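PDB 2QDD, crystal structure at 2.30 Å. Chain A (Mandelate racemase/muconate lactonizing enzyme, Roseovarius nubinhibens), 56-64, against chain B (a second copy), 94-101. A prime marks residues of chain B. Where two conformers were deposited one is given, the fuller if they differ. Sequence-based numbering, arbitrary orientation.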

# COMPACT_ATOMS: atom_id res chain seq x y z
N GLY A 56 26.88 30.17 3.60
CA GLY A 56 28.06 29.56 2.99
C GLY A 56 27.71 28.78 1.73
O GLY A 56 26.67 29.01 1.11
N HIS A 57 28.59 27.86 1.36
CA HIS A 57 28.40 27.06 0.15
C HIS A 57 28.22 25.57 0.46
O HIS A 57 28.16 24.76 -0.46
CB HIS A 57 29.56 27.28 -0.84
CG HIS A 57 30.92 27.11 -0.24
ND1 HIS A 57 31.47 25.87 -0.00
CD2 HIS A 57 31.84 28.01 0.15
CE1 HIS A 57 32.68 26.02 0.53
NE2 HIS A 57 32.92 27.31 0.63
N SER A 58 28.11 25.22 1.74
CA SER A 58 28.03 23.82 2.16
C SER A 58 26.65 23.45 2.73
O SER A 58 26.34 22.27 2.88
CB SER A 58 29.15 23.48 3.14
OG SER A 58 28.78 23.77 4.48
N TYR A 59 25.84 24.46 3.04
CA TYR A 59 24.55 24.27 3.70
C TYR A 59 23.49 23.67 2.77
O TYR A 59 22.82 22.70 3.13
CB TYR A 59 24.07 25.59 4.32
CG TYR A 59 22.73 25.50 5.02
CD1 TYR A 59 22.55 24.69 6.14
CD2 TYR A 59 21.65 26.25 4.56
CE1 TYR A 59 21.32 24.61 6.77
CE2 TYR A 59 20.41 26.18 5.19
CZ TYR A 59 20.25 25.36 6.29
OH TYR A 59 19.02 25.30 6.91
N LEU A 60 23.34 24.27 1.59
CA LEU A 60 22.34 23.89 0.60
C LEU A 60 23.01 23.91 -0.78
O LEU A 60 24.14 24.41 -0.89
CB LEU A 60 21.17 24.89 0.64
CG LEU A 60 20.13 24.76 1.75
CD1 LEU A 60 19.16 25.91 1.69
CD2 LEU A 60 19.39 23.41 1.74
N PRO A 61 22.35 23.35 -1.82
CA PRO A 61 22.84 23.55 -3.20
C PRO A 61 22.79 25.00 -3.67
O PRO A 61 21.92 25.37 -4.47
CB PRO A 61 21.89 22.68 -4.04
CG PRO A 61 21.31 21.72 -3.08
CD PRO A 61 21.18 22.46 -1.80
N ALA A 62 23.74 25.80 -3.18
CA ALA A 62 23.73 27.25 -3.32
C ALA A 62 25.10 27.80 -2.95
O ALA A 62 25.71 27.36 -1.98
CB ALA A 62 22.67 27.85 -2.41
N HIS A 63 25.58 28.76 -3.74
CA HIS A 63 26.81 29.49 -3.45
C HIS A 63 26.79 30.86 -4.13
O HIS A 63 26.23 31.02 -5.22
CB HIS A 63 28.07 28.69 -3.84
CG HIS A 63 28.18 28.35 -5.29
ND1 HIS A 63 29.37 28.40 -5.98
CD2 HIS A 63 27.25 27.92 -6.19
CE1 HIS A 63 29.18 28.04 -7.23
NE2 HIS A 63 27.91 27.74 -7.39
N GLY A 64 27.39 31.84 -3.45
CA GLY A 64 27.58 33.20 -3.97
C GLY A 64 28.05 33.38 -5.41
O GLY A 64 27.36 34.03 -6.19
N ASP B 94 30.81 16.73 -2.43
CA ASP B 94 29.43 16.75 -1.95
C ASP B 94 29.28 17.53 -0.65
O ASP B 94 28.25 18.16 -0.42
CB ASP B 94 28.91 15.32 -1.75
CG ASP B 94 28.50 14.65 -3.05
OD1 ASP B 94 28.48 15.32 -4.10
OD2 ASP B 94 28.21 13.43 -3.01
N LEU B 95 30.31 17.47 0.19
CA LEU B 95 30.38 18.25 1.42
C LEU B 95 30.47 19.74 1.13
O LEU B 95 29.85 20.53 1.83
CB LEU B 95 31.58 17.83 2.27
CG LEU B 95 31.50 16.60 3.17
CD1 LEU B 95 32.87 16.27 3.76
CD2 LEU B 95 30.49 16.83 4.27
N GLN B 96 31.24 20.11 0.11
CA GLN B 96 31.63 21.51 -0.08
C GLN B 96 30.77 22.28 -1.07
O GLN B 96 30.73 23.51 -1.05
CB GLN B 96 33.11 21.63 -0.47
CG GLN B 96 34.12 21.12 0.57
CD GLN B 96 34.10 21.85 1.91
OE1 GLN B 96 34.50 21.29 2.93
NE2 GLN B 96 33.66 23.11 1.91
N LEU B 97 30.08 21.55 -1.95
CA LEU B 97 29.05 22.13 -2.80
C LEU B 97 27.97 21.09 -3.09
O LEU B 97 28.12 20.32 -4.03
CB LEU B 97 29.65 22.68 -4.10
CG LEU B 97 28.71 23.46 -5.04
CD1 LEU B 97 28.19 24.73 -4.38
CD2 LEU B 97 29.39 23.78 -6.36
N PRO B 98 26.89 21.07 -2.29
CA PRO B 98 25.78 20.14 -2.54
C PRO B 98 25.11 20.39 -3.89
O PRO B 98 25.14 21.53 -4.37
CB PRO B 98 24.80 20.43 -1.40
CG PRO B 98 25.60 21.12 -0.35
CD PRO B 98 26.62 21.91 -1.11
N GLY B 99 24.53 19.35 -4.48
CA GLY B 99 23.98 19.43 -5.84
C GLY B 99 25.06 19.69 -6.88
O GLY B 99 26.17 19.17 -6.77
N HIS B 100 24.72 20.50 -7.89
CA HIS B 100 25.65 20.99 -8.91
C HIS B 100 26.45 19.85 -9.53
O HIS B 100 27.68 19.89 -9.57
CB HIS B 100 26.59 22.06 -8.34
CG HIS B 100 25.91 23.32 -7.92
ND1 HIS B 100 25.42 23.51 -6.64
CD2 HIS B 100 25.62 24.45 -8.61
CE1 HIS B 100 24.87 24.71 -6.56
NE2 HIS B 100 24.98 25.30 -7.74
N SER B 101 25.73 18.82 -9.99
CA SER B 101 26.35 17.61 -10.49
C SER B 101 27.12 17.87 -11.79
O SER B 101 28.08 17.16 -12.10
CB SER B 101 25.31 16.50 -10.68
OG SER B 101 24.21 16.96 -11.44
O HOH W 1 27.50 19.79 3.01

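Only one direct hydrogen bond joins the two stretches, and it exploits a helix end. Gln96′ closes its helix and Leu97′ leaves helical geometry, so the Gln96′ carbonyl is available to an outside donor. His57, in the p rotamer, swings its ring tip toward it although its CA-to-CB bond points sideways: His57 ND1 lies 2.7 Å from Gln96′ O, with an N-H...O angle of 157° and the acceptor near the ring plane. The bond fixes ND1 as a donor. Close by, His57 O sits 2.9 Å from Gln96′ O, two acceptors with no hydrogen bond between them.

One water extends the polar link. It donates to Ser58 O and to Leu95′ O, each 2.7 Å from the water oxygen, bridging two carbonyls that could not bond to each other.

Van der Waals packing centres on Pro98′, whose CA-to-CB bond points toward the chain A stretch and whose ring meets mostly backbone: Pro98′ CD lies 3.3 Å from His57 O and 3.5 Å from Leu60 O. Pro61 returns the contact. Pro61 CA approaches Pro98′ O at 3.3 Å in a CA-H...O contact, and Pro61 CG stands 4.1 Å from Pro98′ CB, an apolar pair. Next door, Gly99′ has positive phi, and an ideal CB there would fall 3.0 Å from Pro61 CB, so both backbone conformation and close packing suit glycine.

The aromatic group is buried. Leu97′ CD1 sits over one face of the His63 ring, 3.9 Å from its centroid and 21° off the normal, a CH-pi contact. The His63 ring turns its edge toward the face of the His100′ ring, with centroids 5.0 Å apart and planes at 82°. Within its own chain, His100′ ND1 donates to Pro98′ O at 3.0 Å, tying the ring to the very carbonyl that Pro61 CA approaches.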